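PDB 3HZ8: Thiol:disulfide interchange protein DsbA from Neisseria meningitidis MC58, which probably acts as a periplasmic thiol-disulfide oxidoreductase of the thioredoxin family, introducing disulfide bonds into substrate proteins. Local coordinates for residues 26-32 with 57-63; 35-39 with 154-158. The protein carries 1 engineered substitution. The contacts are given in a common frame with arbitrary orientation. Numbering follows the deposited sequence.

Contact 1 pairs the two parallel strands 26-32 and 57-63 of the thioredoxin-like sheet, and contact 2 sets the redox-active disulfide Cys36-Cys39 against segment 154-158, whose cis-Pro156 precedes strand 157-160. Contact 1 joins the two strands of a beta-alpha-beta unit, and contact 2 takes the start of its helix, 37-50, to a segment from much later in the chain. The centres of the two contacts lie about 13 Å apart. They also meet directly: Phe31 N lies 2.8 Å from Thr157 O, a probable hydrogen bond, and Phe32 CA packs 3.8 Å from Val155 CG1. Strand 26-32 thus pairs with 57-63 on one side and antiparallel with 157-160 on the other, and its C-terminal end leads to the redox-active cysteines.

Contact 1: residues 26-32 with 57-63; sequences VEVLEFF and MYLRTEH
This contact is the parallel strand pair of a beta-alpha-beta unit in the thioredoxin fold: strands 26-32 and 57-63, linked through helix 37-50, with 57-63 at the edge of the sheet. Both strands are extended, their axes 4.7 Å apart at closest approach and crossing at -24°. The register pairs Val26 with Met57, Val28 with Leu59, Glu30 with Thr61 and Phe32 with His63 on one face, and Glu27 with Tyr58, Leu29 with Arg60 and Phe31 with Glu62 on the other. Six backbone hydrogen bonds form the parallel ladder: Tyr58 N to Val26 O (3.2 Å), Val28 N to Tyr58 O (2.9 Å), Arg60 N to Val28 O (2.8 Å), Glu30 N to Arg60 O (2.9 Å), Glu62 N to Glu30 O (3.0 Å) and Phe32 N to Glu62 O (3.1 Å).

On the Val26 face, Val26 CB meets Met57 CG at 3.9 Å, and helix 171-191 covers this end. Further along, the edge of His63 points at the face of Phe32 (chi1 p), with centroids 5.1 Å apart and planes at 67°; helix 71-83 packs against both.

The other face carries a buried salt-bridge network. Arg60, with chi1 to chi3 all t, reaches Glu27 OE2 through NH1 at 2.8 Å, while Leu29 CD2 lies over its guanidinium. Tyr58 (chi1 p) lays its ring over Glu27 CA, and its OH, also bonded to Gln22 N, makes a weak 2.5 Å hydrogen bond to Glu27 OE1. Glu62 completes the network within its strand, OE2 accepting from Arg60 NE at 2.8 Å.

Contact 2: residues 35-39 with 154-158; sequences FCPHC and GVPTV. Engineered in segment 154-158: Val155 (natural residue Thr).
An apolar contact without hydrogen bonds brings the N-terminus of helix 37-50 against the turn that leads into strand 157-160. Cys36 is the N-cap residue, and helical backbone begins at Pro37. The disulfide Cys36 SG-Cys39 SG, 2.1 Å long, has chi1 t at Cys36 and m at Cys39. Opposite it, Val155 (an engineered residue, naturally Thr) and Pro156 are extended and joined by a cis peptide bond. Cys36 SG touches Val155 CG2 at 3.7 Å. Cys39 SG lies 3.8 Å from Val155 CB, 3.6 Å from Pro156 N and 3.7 Å from Pro156 CD, and the CA atoms of Cys39 and Pro156 are 5.4 Å apart. His38 CB adds a contact to Pro156 CD at 4.1 Å, and Trp171 packs on both residues. Across the cis-proline, within this segment, Thr157 OG1 donates to Gly154 O at 2.7 Å. A CxxC disulfide at a helix start, faced by a cis-proline, is the hallmark of the thioredoxin-fold active site.

Contact 1: residues 26-32 with 57-63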
loop_
_atom_site.group_PDB
_atom_site.type_symbol
_atom_site.label_atom_id
_atom_site.label_comp_id
_atom_site.label_asym_id
_atom_site.label_seq_id
_atom_site.Cartn_x
_atom_site.Cartn_y
_atom_site.Cartn_z
ATOM N N VAL A 26 0.961 8.317 -13.035
ATOM C CA VAL A 26 -0.298 7.688 -12.632
ATOM C C VAL A 26 -0.032 6.832 -11.397
ATOM O O VAL A 26 0.602 5.776 -11.474
ATOM C CB VAL A 26 -0.899 6.803 -13.747
ATOM C CG1 VAL A 26 -2.199 6.173 -13.283
ATOM C CG2 VAL A 26 -1.129 7.612 -15.025
ATOM N N GLU A 27 -0.519 7.302 -10.256
ATOM C CA GLU A 27 -0.320 6.605 -8.989
ATOM C C GLU A 27 -1.387 5.532 -8.775
ATOM O O GLU A 27 -2.563 5.775 -9.026
ATOM C CB GLU A 27 -0.394 7.601 -7.834
ATOM C CG GLU A 27 -0.134 6.995 -6.476
ATOM C CD GLU A 27 -0.092 8.039 -5.389
ATOM O OE1 GLU A 27 0.942 8.720 -5.273
ATOM O OE2 GLU A 27 -1.082 8.177 -4.654
ATOM N N VAL A 28 -0.956 4.360 -8.313
ATOM C CA VAL A 28 -1.859 3.315 -7.813
ATOM C C VAL A 28 -1.543 3.219 -6.328
ATOM O O VAL A 28 -0.422 2.846 -5.957
ATOM C CB VAL A 28 -1.627 1.949 -8.513
ATOM C CG1 VAL A 28 -2.582 0.892 -7.955
ATOM C CG2 VAL A 28 -1.809 2.091 -10.031
ATOM N N LEU A 29 -2.516 3.597 -5.488
ATOM C CA LEU A 29 -2.304 3.677 -4.042
ATOM C C LEU A 29 -3.083 2.567 -3.332
ATOM O O LEU A 29 -4.295 2.479 -3.499
ATOM C CB LEU A 29 -2.732 5.063 -3.533
ATOM C CG LEU A 29 -3.024 5.280 -2.052
ATOM C CD1 LEU A 29 -1.861 4.867 -1.177
ATOM C CD2 LEU A 29 -3.399 6.743 -1.818
ATOM N N GLU A 30 -2.393 1.709 -2.582
ATOM C CA GLU A 30 -3.051 0.699 -1.760
ATOM C C GLU A 30 -2.937 1.060 -0.286
ATOM O O GLU A 30 -1.830 1.184 0.226
ATOM C CB GLU A 30 -2.431 -0.697 -1.983
ATOM C CG GLU A 30 -3.186 -1.807 -1.233
ATOM C CD GLU A 30 -2.351 -3.040 -0.940
ATOM O OE1 GLU A 30 -1.130 -2.992 -1.117
ATOM O OE2 GLU A 30 -2.927 -4.053 -0.501
ATOM N N PHE A 31 -4.078 1.209 0.385
ATOM C CA PHE A 31 -4.113 1.209 1.858
ATOM C C PHE A 31 -4.283 -0.231 2.328
ATOM O O PHE A 31 -5.104 -0.964 1.773
ATOM C CB PHE A 31 -5.269 2.060 2.397
ATOM C CG PHE A 31 -5.079 3.546 2.191
ATOM C CD1 PHE A 31 -4.355 4.293 3.111
ATOM C CD2 PHE A 31 -5.662 4.205 1.111
ATOM C CE1 PHE A 31 -4.185 5.679 2.947
ATOM C CE2 PHE A 31 -5.508 5.590 0.948
ATOM C CZ PHE A 31 -4.759 6.320 1.871
ATOM N N PHE A 32 -3.528 -0.632 3.350
ATOM C CA PHE A 32 -3.537 -2.020 3.799
ATOM C C PHE A 32 -3.191 -2.064 5.280
ATOM O O PHE A 32 -2.855 -1.039 5.884
ATOM C CB PHE A 32 -2.506 -2.862 3.009
ATOM C CG PHE A 32 -1.067 -2.555 3.374
ATOM C CD1 PHE A 32 -0.356 -3.412 4.219
ATOM C CD2 PHE A 32 -0.445 -1.391 2.923
ATOM C CE1 PHE A 32 0.956 -3.123 4.598
ATOM C CE2 PHE A 32 0.868 -1.079 3.306
ATOM C CZ PHE A 32 1.573 -1.947 4.141
ATOM N N MET A 57 3.683 4.746 -14.424
ATOM C CA MET A 57 2.857 4.283 -13.304
ATOM C C MET A 57 3.719 3.820 -12.150
ATOM O O MET A 57 4.827 3.348 -12.350
ATOM C CB MET A 57 1.960 3.127 -13.725
ATOM C CG MET A 57 0.908 3.488 -14.733
ATOM S SD MET A 57 0.076 1.987 -15.323
ATOM C CE MET A 57 -0.920 1.515 -13.916
ATOM N N TYR A 58 3.197 3.926 -10.932
ATOM C CA TYR A 58 3.905 3.386 -9.781
ATOM C C TYR A 58 2.924 2.957 -8.701
ATOM O O TYR A 58 1.805 3.489 -8.625
ATOM C CB TYR A 58 4.939 4.384 -9.230
ATOM C CG TYR A 58 4.329 5.656 -8.663
ATOM C CD1 TYR A 58 4.209 5.847 -7.275
ATOM C CD2 TYR A 58 3.860 6.664 -9.508
ATOM C CE1 TYR A 58 3.654 7.000 -6.763
ATOM C CE2 TYR A 58 3.291 7.822 -8.999
ATOM C CZ TYR A 58 3.183 7.985 -7.623
ATOM O OH TYR A 58 2.620 9.137 -7.121
ATOM N N LEU A 59 3.353 1.995 -7.887
ATOM C CA LEU A 59 2.561 1.489 -6.767
ATOM C C LEU A 59 3.047 2.114 -5.459
ATOM O O LEU A 59 4.223 1.972 -5.087
ATOM C CB LEU A 59 2.662 -0.041 -6.696
ATOM C CG LEU A 59 1.926 -0.724 -5.535
ATOM C CD1 LEU A 59 0.407 -0.507 -5.595
ATOM C CD2 LEU A 59 2.252 -2.216 -5.513
ATOM N N ARG A 60 2.136 2.819 -4.794
ATOM C CA ARG A 60 2.376 3.438 -3.494
ATOM C C ARG A 60 1.565 2.660 -2.478
ATOM O O ARG A 60 0.397 2.343 -2.742
ATOM C CB ARG A 60 1.873 4.882 -3.527
ATOM C CG ARG A 60 1.727 5.589 -2.179
ATOM C CD ARG A 60 1.046 6.938 -2.399
ATOM N NE ARG A 60 0.936 7.764 -1.197
ATOM C CZ ARG A 60 0.328 8.950 -1.163
ATOM N NH1 ARG A 60 -0.218 9.455 -2.266
ATOM N NH2 ARG A 60 0.290 9.649 -0.030
ATOM N N THR A 61 2.151 2.384 -1.318
ATOM C CA THR A 61 1.406 1.700 -0.257
ATOM C C THR A 61 1.454 2.485 1.046
ATOM O O THR A 61 2.467 3.108 1.364
ATOM C CB THR A 61 1.881 0.248 -0.062
ATOM O OG1 THR A 61 3.233 0.249 0.398
ATOM C CG2 THR A 61 1.809 -0.515 -1.375
ATOM N N GLU A 62 0.341 2.477 1.772
ATOM C CA GLU A 62 0.242 3.182 3.055
ATOM C C GLU A 62 -0.483 2.274 4.046
ATOM O O GLU A 62 -1.536 1.711 3.713
ATOM C CB GLU A 62 -0.553 4.483 2.890
ATOM C CG GLU A 62 -0.030 5.448 1.796
ATOM C CD GLU A 62 1.309 6.126 2.146
ATOM O OE1 GLU A 62 1.779 6.000 3.298
ATOM O OE2 GLU A 62 1.892 6.798 1.261
ATOM N N HIS A 63 0.085 2.111 5.239
ATOM C CA HIS A 63 -0.534 1.269 6.277
ATOM C C HIS A 63 -1.525 2.109 7.057
ATOM O O HIS A 63 -1.192 3.221 7.481
ATOM C CB HIS A 63 0.551 0.728 7.219
ATOM C CG HIS A 63 0.138 -0.449 8.048
ATOM N ND1 HIS A 63 -0.781 -0.375 9.075
ATOM C CD2 HIS A 63 0.574 -1.731 8.030
ATOM C CE1 HIS A 63 -0.932 -1.573 9.615
ATOM N NE2 HIS A 63 -0.105 -2.410 9.015
#

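Contact 2: residues 35-39 with 154-158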
loop_
_atom_site.group_PDB
_atom_site.type_symbol
_atom_site.label_atom_id
_atom_site.label_comp_id
_atom_site.label_asym_id
_atom_site.label_seq_id
_atom_site.Cartn_x
_atom_site.Cartn_y
_atom_site.Cartn_z
ATOM N N PHE A 35 -1.971 -7.013 9.434
ATOM C CA PHE A 35 -2.819 -7.967 10.193
ATOM C C PHE A 35 -3.961 -8.515 9.356
ATOM O O PHE A 35 -4.756 -9.310 9.843
ATOM C CB PHE A 35 -3.466 -7.229 11.368
ATOM C CG PHE A 35 -4.077 -5.910 10.957
ATOM C CD1 PHE A 35 -5.245 -5.882 10.191
ATOM C CD2 PHE A 35 -3.461 -4.696 11.279
ATOM C CE1 PHE A 35 -5.807 -4.684 9.760
ATOM C CE2 PHE A 35 -4.008 -3.498 10.844
ATOM C CZ PHE A 35 -5.182 -3.484 10.082
ATOM N N CYS A 36 -4.079 -8.035 8.117
ATOM C CA CYS A 36 -5.300 -8.161 7.319
ATOM C C CYS A 36 -5.251 -9.362 6.348
ATOM O O CYS A 36 -4.497 -9.342 5.376
ATOM C CB CYS A 36 -5.500 -6.809 6.594
ATOM S SG CYS A 36 -6.580 -6.722 5.151
ATOM N N PRO A 37 -6.051 -10.422 6.619
ATOM C CA PRO A 37 -5.992 -11.565 5.707
ATOM C C PRO A 37 -6.309 -11.279 4.243
ATOM O O PRO A 37 -5.630 -11.814 3.366
ATOM C CB PRO A 37 -7.000 -12.554 6.309
ATOM C CG PRO A 37 -7.012 -12.203 7.768
ATOM C CD PRO A 37 -6.952 -10.696 7.758
ATOM N N HIS A 38 -7.295 -10.437 3.968
ATOM C CA HIS A 38 -7.617 -10.145 2.575
ATOM C C HIS A 38 -6.494 -9.359 1.916
ATOM O O HIS A 38 -6.247 -9.506 0.713
ATOM C CB HIS A 38 -8.973 -9.454 2.455
ATOM C CG HIS A 38 -10.129 -10.400 2.568
ATOM N ND1 HIS A 38 -10.017 -11.742 2.271
ATOM C CD2 HIS A 38 -11.421 -10.198 2.917
ATOM C CE1 HIS A 38 -11.186 -12.329 2.453
ATOM N NE2 HIS A 38 -12.057 -11.413 2.837
ATOM N N CYS A 39 -5.809 -8.533 2.707
ATOM C CA CYS A 39 -4.655 -7.789 2.213
ATOM C C CYS A 39 -3.506 -8.743 1.854
ATOM O O CYS A 39 -2.806 -8.522 0.863
ATOM C CB CYS A 39 -4.159 -6.792 3.261
ATOM S SG CYS A 39 -5.400 -5.613 3.829
ATOM N N GLY A 154 -11.618 0.860 5.767
ATOM C CA GLY A 154 -11.571 -0.551 5.366
ATOM C C GLY A 154 -10.300 -0.834 4.586
ATOM O O GLY A 154 -9.785 0.039 3.888
ATOM N N VAL A 155 -9.778 -2.049 4.712
ATOM C CA VAL A 155 -8.602 -2.452 3.952
ATOM C C VAL A 155 -8.857 -3.846 3.377
ATOM O O VAL A 155 -9.572 -4.646 3.983
ATOM C CB VAL A 155 -7.312 -2.453 4.817
ATOM C CG1 VAL A 155 -6.900 -1.040 5.139
ATOM C CG2 VAL A 155 -7.485 -3.270 6.097
ATOM N N PRO A 156 -8.293 -4.142 2.203
ATOM C CA PRO A 156 -7.507 -3.239 1.362
ATOM C C PRO A 156 -8.388 -2.249 0.640
ATOM O O PRO A 156 -9.535 -2.561 0.318
ATOM C CB PRO A 156 -6.851 -4.172 0.340
ATOM C CG PRO A 156 -7.746 -5.380 0.284
ATOM C CD PRO A 156 -8.419 -5.501 1.636
ATOM N N THR A 157 -7.847 -1.056 0.398
ATOM C CA THR A 157 -8.505 -0.036 -0.436
ATOM C C THR A 157 -7.486 0.383 -1.495
ATOM O O THR A 157 -6.338 0.676 -1.161
ATOM C CB THR A 157 -8.932 1.203 0.411
ATOM O OG1 THR A 157 -10.009 0.832 1.289
ATOM C CG2 THR A 157 -9.398 2.371 -0.472
ATOM N N VAL A 158 -7.881 0.391 -2.768
ATOM C CA VAL A 158 -6.967 0.811 -3.826
ATOM C C VAL A 158 -7.568 1.995 -4.549
ATOM O O VAL A 158 -8.722 1.945 -4.963
ATOM C CB VAL A 158 -6.675 -0.345 -4.829
ATOM C CG1 VAL A 158 -5.808 0.151 -6.015
ATOM C CG2 VAL A 158 -5.993 -1.513 -4.105
#